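Local coordinates for ABC transporter, permease protein, putative (Porphyromonas gingivalis, PDB 2P0S) that is a putative ABC-2 type permease, probably part of an ABC transporter that moves a substrate across the cell membrane, and is represented here by one domain, at the interface of chains A and B. Coordinates in Å, arbitrary orientation; residue numbers count along the deposited sequence, not the author numbering. Chains: chain A/B, ABC transporter, permease protein, putative.

Contact 1: the interface of chains A and B. Residues chain A 44-45; chain B 125-128.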
loop_
_atom_site.group_PDB
_atom_site.type_symbol
_atom_site.label_atom_id
_atom_site.label_comp_id
_atom_site.label_asym_id
_atom_site.label_seq_id
_atom_site.Cartn_x
_atom_site.Cartn_y
_atom_site.Cartn_z
ATOM N N ARG A 44 -24.959 0.704 7.909
ATOM C CA ARG A 44 -25.491 1.464 6.809
ATOM C C ARG A 44 -26.701 2.295 7.245
ATOM O O ARG A 44 -26.789 3.427 6.886
ATOM C CB ARG A 44 -26.009 0.560 5.686
ATOM C CG ARG A 44 -26.368 1.310 4.375
ATOM C CD ARG A 44 -26.797 0.267 3.214
ATOM N NE ARG A 44 -28.074 -0.331 3.634
ATOM C CZ ARG A 44 -29.269 0.311 3.459
ATOM N NH1 ARG A 44 -29.315 1.478 2.810
ATOM N NH2 ARG A 44 -30.411 -0.216 3.895
ATOM N N LYS A 45 -27.659 1.631 7.872
ATOM C CA LYS A 45 -28.935 2.262 8.224
ATOM C C LYS A 45 -28.709 3.415 9.220
ATOM O O LYS A 45 -29.397 4.473 9.126
ATOM C CB LYS A 45 -29.883 1.215 8.820
ATOM C CG LYS A 45 -30.289 0.035 7.805
ATOM C CD LYS A 45 -31.232 -1.038 8.507
ATOM C CE LYS A 45 -32.146 -1.907 7.544
ATOM N NZ LYS A 45 -33.582 -1.437 7.193
ATOM N N TRP B 125 -22.234 1.881 -0.074
ATOM C CA TRP B 125 -23.525 1.352 0.297
ATOM C C TRP B 125 -24.652 2.114 -0.428
ATOM O O TRP B 125 -24.530 3.343 -0.686
ATOM C CB TRP B 125 -23.714 1.617 1.785
ATOM C CG TRP B 125 -23.176 0.599 2.723
ATOM C CD1 TRP B 125 -23.480 -0.706 2.746
ATOM C CD2 TRP B 125 -22.489 0.871 3.956
ATOM N NE1 TRP B 125 -22.928 -1.302 3.860
ATOM C CE2 TRP B 125 -22.240 -0.370 4.578
ATOM C CE3 TRP B 125 -21.904 2.020 4.490
ATOM C CZ2 TRP B 125 -21.508 -0.501 5.771
ATOM C CZ3 TRP B 125 -21.157 1.906 5.690
ATOM C CH2 TRP B 125 -21.036 0.678 6.333
ATOM N N SER B 126 -25.789 1.423 -0.609
ATOM C CA SER B 126 -26.940 2.081 -1.240
ATOM C C SER B 126 -27.415 3.111 -0.226
ATOM O O SER B 126 -27.233 2.951 1.025
ATOM C CB SER B 126 -28.007 1.033 -1.570
ATOM O OG SER B 126 -28.396 0.367 -0.363
ATOM N N GLU B 127 -28.033 4.151 -0.758
ATOM C CA GLU B 127 -28.361 5.281 0.134
ATOM C C GLU B 127 -29.643 5.047 0.854
ATOM O O GLU B 127 -30.587 4.464 0.384
ATOM C CB GLU B 127 -28.330 6.624 -0.606
ATOM C CG GLU B 127 -26.815 7.091 -0.893
ATOM C CD GLU B 127 -26.663 8.179 -1.936
ATOM O OE1 GLU B 127 -27.693 8.718 -2.392
ATOM O OE2 GLU B 127 -25.501 8.542 -2.295
ATOM N N ASP B 128 -29.698 5.508 2.096
ATOM C CA ASP B 128 -30.887 5.164 2.825
ATOM C C ASP B 128 -31.613 6.470 3.093
ATOM O O ASP B 128 -32.774 6.429 3.427
ATOM C CB ASP B 128 -30.629 4.236 4.050
ATOM C CG ASP B 128 -30.545 4.956 5.369
ATOM O OD1 ASP B 128 -29.467 5.562 5.665
ATOM O OD2 ASP B 128 -31.555 4.880 6.148
HETATM O O HOH W 1 -26.239 5.626 5.049
#

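Contact 2: the interface of chains A and B. Residues chain A 63, 70-72, 87, 90; chain B 118-120.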
loop_
_atom_site.group_PDB
_atom_site.type_symbol
_atom_site.label_atom_id
_atom_site.label_comp_id
_atom_site.label_asym_id
_atom_site.label_seq_id
_atom_site.Cartn_x
_atom_site.Cartn_y
_atom_site.Cartn_z
ATOM N N LEU A 63 -10.637 -17.327 3.661
ATOM C CA LEU A 63 -10.313 -16.752 2.321
ATOM C C LEU A 63 -9.470 -17.694 1.541
ATOM O O LEU A 63 -9.343 -17.501 0.298
ATOM C CB LEU A 63 -9.627 -15.358 2.417
ATOM C CG LEU A 63 -10.572 -14.380 3.115
ATOM C CD1 LEU A 63 -9.888 -13.026 3.257
ATOM C CD2 LEU A 63 -11.865 -14.092 2.212
ATOM N N VAL A 70 -15.222 -11.705 0.648
ATOM C CA VAL A 70 -14.774 -10.442 1.409
ATOM C C VAL A 70 -15.185 -9.240 0.564
ATOM O O VAL A 70 -15.253 -9.247 -0.662
ATOM C CB VAL A 70 -13.246 -10.443 1.660
ATOM C CG1 VAL A 70 -12.377 -10.739 0.380
ATOM C CG2 VAL A 70 -12.708 -9.238 2.293
ATOM N N ALA A 71 -15.465 -8.083 1.227
ATOM C CA ALA A 71 -15.843 -6.924 0.501
ATOM C C ALA A 71 -15.691 -5.771 1.506
ATOM O O ALA A 71 -15.658 -6.041 2.753
ATOM C CB ALA A 71 -17.376 -6.973 0.136
ATOM N N ILE A 72 -15.544 -4.490 1.039
ATOM C CA ILE A 72 -15.428 -3.252 1.908
ATOM C C ILE A 72 -16.621 -2.398 1.436
ATOM O O ILE A 72 -16.848 -2.273 0.182
ATOM C CB ILE A 72 -14.145 -2.501 1.635
ATOM C CG1 ILE A 72 -12.942 -3.419 1.988
ATOM C CG2 ILE A 72 -14.102 -1.168 2.486
ATOM C CD1 ILE A 72 -11.706 -3.063 1.292
ATOM N N SER A 87 -6.149 -5.510 0.836
ATOM C CA SER A 87 -5.970 -6.749 -0.027
ATOM C C SER A 87 -4.552 -7.332 0.115
ATOM O O SER A 87 -4.367 -8.556 0.205
ATOM C CB SER A 87 -6.179 -6.357 -1.488
ATOM O OG SER A 87 -7.553 -5.953 -1.723
ATOM N N LEU A 90 -4.086 -9.037 3.599
ATOM C CA LEU A 90 -4.768 -10.303 3.697
ATOM C C LEU A 90 -3.955 -11.252 2.826
ATOM O O LEU A 90 -3.719 -12.431 3.198
ATOM C CB LEU A 90 -6.206 -10.186 3.156
ATOM C CG LEU A 90 -7.133 -9.440 4.113
ATOM C CD1 LEU A 90 -8.489 -9.290 3.375
ATOM C CD2 LEU A 90 -7.365 -10.319 5.398
ATOM N N LEU B 118 -5.394 -11.092 -3.669
ATOM C CA LEU B 118 -6.767 -10.617 -3.635
ATOM C C LEU B 118 -6.768 -9.195 -4.124
ATOM O O LEU B 118 -5.848 -8.422 -3.896
ATOM C CB LEU B 118 -7.354 -10.590 -2.189
ATOM C CG LEU B 118 -7.281 -11.840 -1.335
ATOM C CD1 LEU B 118 -7.934 -11.545 0.020
ATOM C CD2 LEU B 118 -7.931 -13.082 -1.960
ATOM N N SER B 119 -7.923 -8.853 -4.674
ATOM C CA SER B 119 -8.379 -7.541 -5.051
ATOM C C SER B 119 -9.760 -7.383 -4.415
ATOM O O SER B 119 -10.789 -7.643 -5.041
ATOM C CB SER B 119 -8.525 -7.504 -6.589
ATOM O OG SER B 119 -7.175 -7.345 -7.008
ATOM N N VAL B 120 -9.769 -7.030 -3.141
ATOM C CA VAL B 120 -11.033 -6.874 -2.450
ATOM C C VAL B 120 -11.935 -5.767 -3.091
ATOM O O VAL B 120 -11.474 -4.593 -3.225
ATOM C CB VAL B 120 -10.773 -6.534 -0.963
ATOM C CG1 VAL B 120 -12.148 -6.263 -0.253
ATOM C CG2 VAL B 120 -9.976 -7.663 -0.265
#

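Contact 3: the interface of chains A and B. Residues chain A 80-81, 84, 88; chain B 28, 30, 85, 89.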
loop_
_atom_site.group_PDB
_atom_site.type_symbol
_atom_site.label_atom_id
_atom_site.label_comp_id
_atom_site.label_asym_id
_atom_site.label_seq_id
_atom_site.Cartn_x
_atom_site.Cartn_y
_atom_site.Cartn_z
ATOM N N ALA A 80 -8.811 4.106 -3.854
ATOM C CA ALA A 80 -8.471 2.707 -4.150
ATOM C C ALA A 80 -7.472 2.160 -3.145
ATOM O O ALA A 80 -7.366 0.978 -2.991
ATOM C CB ALA A 80 -7.897 2.567 -5.571
ATOM N N SER A 81 -6.691 3.052 -2.547
ATOM C CA SER A 81 -5.718 2.770 -1.507
ATOM C C SER A 81 -6.224 1.880 -0.358
ATOM O O SER A 81 -5.471 1.050 0.122
ATOM C CB SER A 81 -5.220 4.096 -0.906
ATOM O OG SER A 81 -6.123 4.579 0.122
ATOM N N ASN A 84 -6.604 -1.533 -1.792
ATOM C CA ASN A 84 -5.184 -1.861 -2.107
ATOM C C ASN A 84 -4.522 -2.478 -0.896
ATOM O O ASN A 84 -4.156 -3.696 -0.897
ATOM C CB ASN A 84 -4.394 -0.620 -2.579
ATOM C CG ASN A 84 -4.789 -0.195 -3.974
ATOM O OD1 ASN A 84 -4.430 0.906 -4.449
ATOM N ND2 ASN A 84 -5.528 -1.081 -4.665
ATOM N N ARG A 88 -3.568 -6.430 0.165
ATOM C CA ARG A 88 -2.140 -6.888 0.313
ATOM C C ARG A 88 -1.872 -7.477 1.687
ATOM O O ARG A 88 -1.122 -8.452 1.834
ATOM C CB ARG A 88 -1.140 -5.794 0.045
ATOM C CG ARG A 88 -1.003 -5.345 -1.439
ATOM C CD ARG A 88 -0.097 -4.046 -1.629
ATOM N NE ARG A 88 -0.141 -3.664 -3.031
ATOM C CZ ARG A 88 0.720 -4.206 -3.891
ATOM N NH1 ARG A 88 1.634 -5.057 -3.435
ATOM N NH2 ARG A 88 0.655 -3.870 -5.212
ATOM N N ASN B 28 -4.205 3.419 -10.842
ATOM C CA ASN B 28 -5.496 3.687 -10.029
ATOM C C ASN B 28 -6.216 5.123 -10.110
ATOM O O ASN B 28 -6.017 5.864 -11.099
ATOM C CB ASN B 28 -5.577 2.916 -8.632
ATOM C CG ASN B 28 -4.925 3.692 -7.384
ATOM O OD1 ASN B 28 -4.925 4.939 -7.316
ATOM N ND2 ASN B 28 -4.446 2.914 -6.357
ATOM N N GLU B 30 -6.381 7.390 -7.535
ATOM C CA GLU B 30 -5.634 8.303 -6.750
ATOM C C GLU B 30 -4.320 8.473 -7.430
ATOM O O GLU B 30 -3.687 9.449 -7.221
ATOM C CB GLU B 30 -5.358 7.803 -5.328
ATOM C CG GLU B 30 -6.341 6.902 -4.791
ATOM C CD GLU B 30 -5.680 5.918 -3.864
ATOM O OE1 GLU B 30 -5.486 6.286 -2.685
ATOM O OE2 GLU B 30 -5.316 4.796 -4.325
ATOM N N HIS B 85 1.886 4.177 -0.170
ATOM C CA HIS B 85 1.465 3.234 -1.281
ATOM C C HIS B 85 2.674 2.764 -1.999
ATOM O O HIS B 85 2.781 1.559 -2.228
ATOM C CB HIS B 85 0.568 4.030 -2.291
ATOM C CG HIS B 85 0.048 3.192 -3.444
ATOM N ND1 HIS B 85 -0.746 2.087 -3.222
ATOM C CD2 HIS B 85 0.145 3.329 -4.791
ATOM C CE1 HIS B 85 -1.074 1.533 -4.386
ATOM N NE2 HIS B 85 -0.593 2.300 -5.356
ATOM N N ILE B 89 4.106 -1.215 -2.227
ATOM C CA ILE B 89 4.322 -1.910 -3.504
ATOM C C ILE B 89 5.781 -2.467 -3.593
ATOM O O ILE B 89 5.986 -3.642 -3.924
ATOM C CB ILE B 89 4.104 -0.985 -4.713
ATOM C CG1 ILE B 89 2.591 -0.781 -4.884
ATOM C CG2 ILE B 89 4.637 -1.614 -6.042
ATOM C CD1 ILE B 89 2.296 0.234 -5.939
HETATM O O HOH W 2 4.088 -5.433 -5.210
#

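Contact 1: the interface of chains A and B
A:Arg44 leaves helix 40-51 with CG anti to its own N (chi1 -170°) and then bends at chi3 (68°), which lays its aliphatic part over the indole of B:Trp125 while the guanidinium turns off towards the next residues of chain B. A:Arg44 CB stands over the five-membered ring of B:Trp125, 3.9 Å from its centroid, in a CH-pi contact. A:Arg44 CD comes within 3.5 Å of B:Trp125 CD1. The guanidinium plane is steeply inclined to the indole, at 65°, so it is the methylenes of the arginine that cover the ring. At the tip, A:Arg44 NH1 donates to the backbone O of B:Ser126 at 3.1 Å; the oxygen sits close to the guanidinium plane, but the nitrogen approaches from above the carbonyl plane. B:Asp128 adds its methylene, with CB 3.3 Å from A:Arg44 NH1. Its carboxylate is turned away: B:Asp128 OD1 lies 5.0 Å from A:Arg44 NH1, and any attraction between the charges is probably long-range. A water 2.9 Å from A:Arg44 O makes a long link to B:Asp128 OD1. The patch joins one side of helix 40-51 in chain A to the loop segment 125-128 of chain B, which follows strand 122-124 near the modelled end of that chain.

Contact 2: the interface of chains A and B
B:Val120 pushes its side chain in between strand 70-74 and helix 80-100 of chain A, and each of its carbons finds a partner there. B:Val120 CB lies 3.4 Å from A:Ser87 OG, on the helix side. CG1 of B:Val120 trails away from the backbone N (chi1 176°) and points at the strand, where it meets A:Ile72 CD1 at 3.6 Å and the CA of A:Ala71 at 3.8 Å. The other branch, B:Val120 CG2, reaches A:Val70 CG1 at 4.0 Å and also touches the serine oxygen. The valine crosses A:Val70 and A:Ile72 at about a right angle, packing branch against branch. Its backbone is held too: B:Val120 N donates to A:Ser87 OG at 2.8 Å, in a fairly straight bond (159° at the hydrogen). That OG lies anti to the carbonyl carbon (chi1 -66°), which turns it towards the incoming segment. Two residues earlier, B:Leu118 sends CD1 to A:Leu90 CB at 3.8 Å and, more loosely, to A:Leu63 CD1 at 4.1 Å. B:Ser119, between them, hides almost nothing. The bond to A:Ser87 probably sets the register of the segment while alternate side chains fill the apolar groove, docking this part of chain B onto its partner in the crystallised domain.

Contact 3: the interface of chains A and B
A:Ala80 and B:Asn28 pack at the start of helix 80-100 of chain A, in this domain of a putative ABC-2 type permease. B:Asn28 CG lies 3.7 Å from A:Ala80 CB, at the close-packed end. Beside it the backbone N of A:Ser81, in the first helical turn, donates to B:Glu30 OE2 at 2.8 Å; the bond is strongly bent (118° at the hydrogen) and comes from above the carboxylate plane, and the carboxylate's fit against A:Ser81 is doubtful in detail. The helix start would probably favour a negative charge on it. B:Asn28 and B:Glu30 share a loop, where B:Glu30 N donates to B:Asn28 OD1 at 2.9 Å, which probably steadies the amide. B:Asn28 ND2 also lies near A:Asn84 OD1, but its N-H points elsewhere and the pair is not a hydrogen bond. B:His85 and B:Ile89 lie on helix 80-100 of chain B. A chi1 of -179° swings the imidazole beside its carbonyl carbon, bringing B:His85 CE1 to 3.4 Å from A:Asn84 OD1. Further along the two helices the contact slackens. A:Arg88 runs extended from CG to NE and offers one guanidinium face to B:Ile89 CG1, 3.7 Å from A:Arg88 NH2. There a water bridges, 3.1 Å from A:Arg88 NH1 and 2.9 Å from B:Ile89 O.

The patches run along one two-fold symmetric interface. Contact 2 and contact 3 are neighbours, their C-alpha centres about 13 Å apart, and both use helix 80-100 of chain A: A:Ser87 and A:Leu90 serve contact 2, while A:Ala80, A:Ser81, A:Asn84 and A:Arg88 serve contact 3, which also draws on that helix of chain B. Contact 1 is about 21 Å from contact 2 and 25 Å from contact 3, centre to centre of the C-alpha atoms, but the same C-terminal stretch of chain B passes through contact 2 and, beyond strand 122-124, reaches contact 1. Each copy reaches across the other, which may or may not reflect the transporter in the membrane.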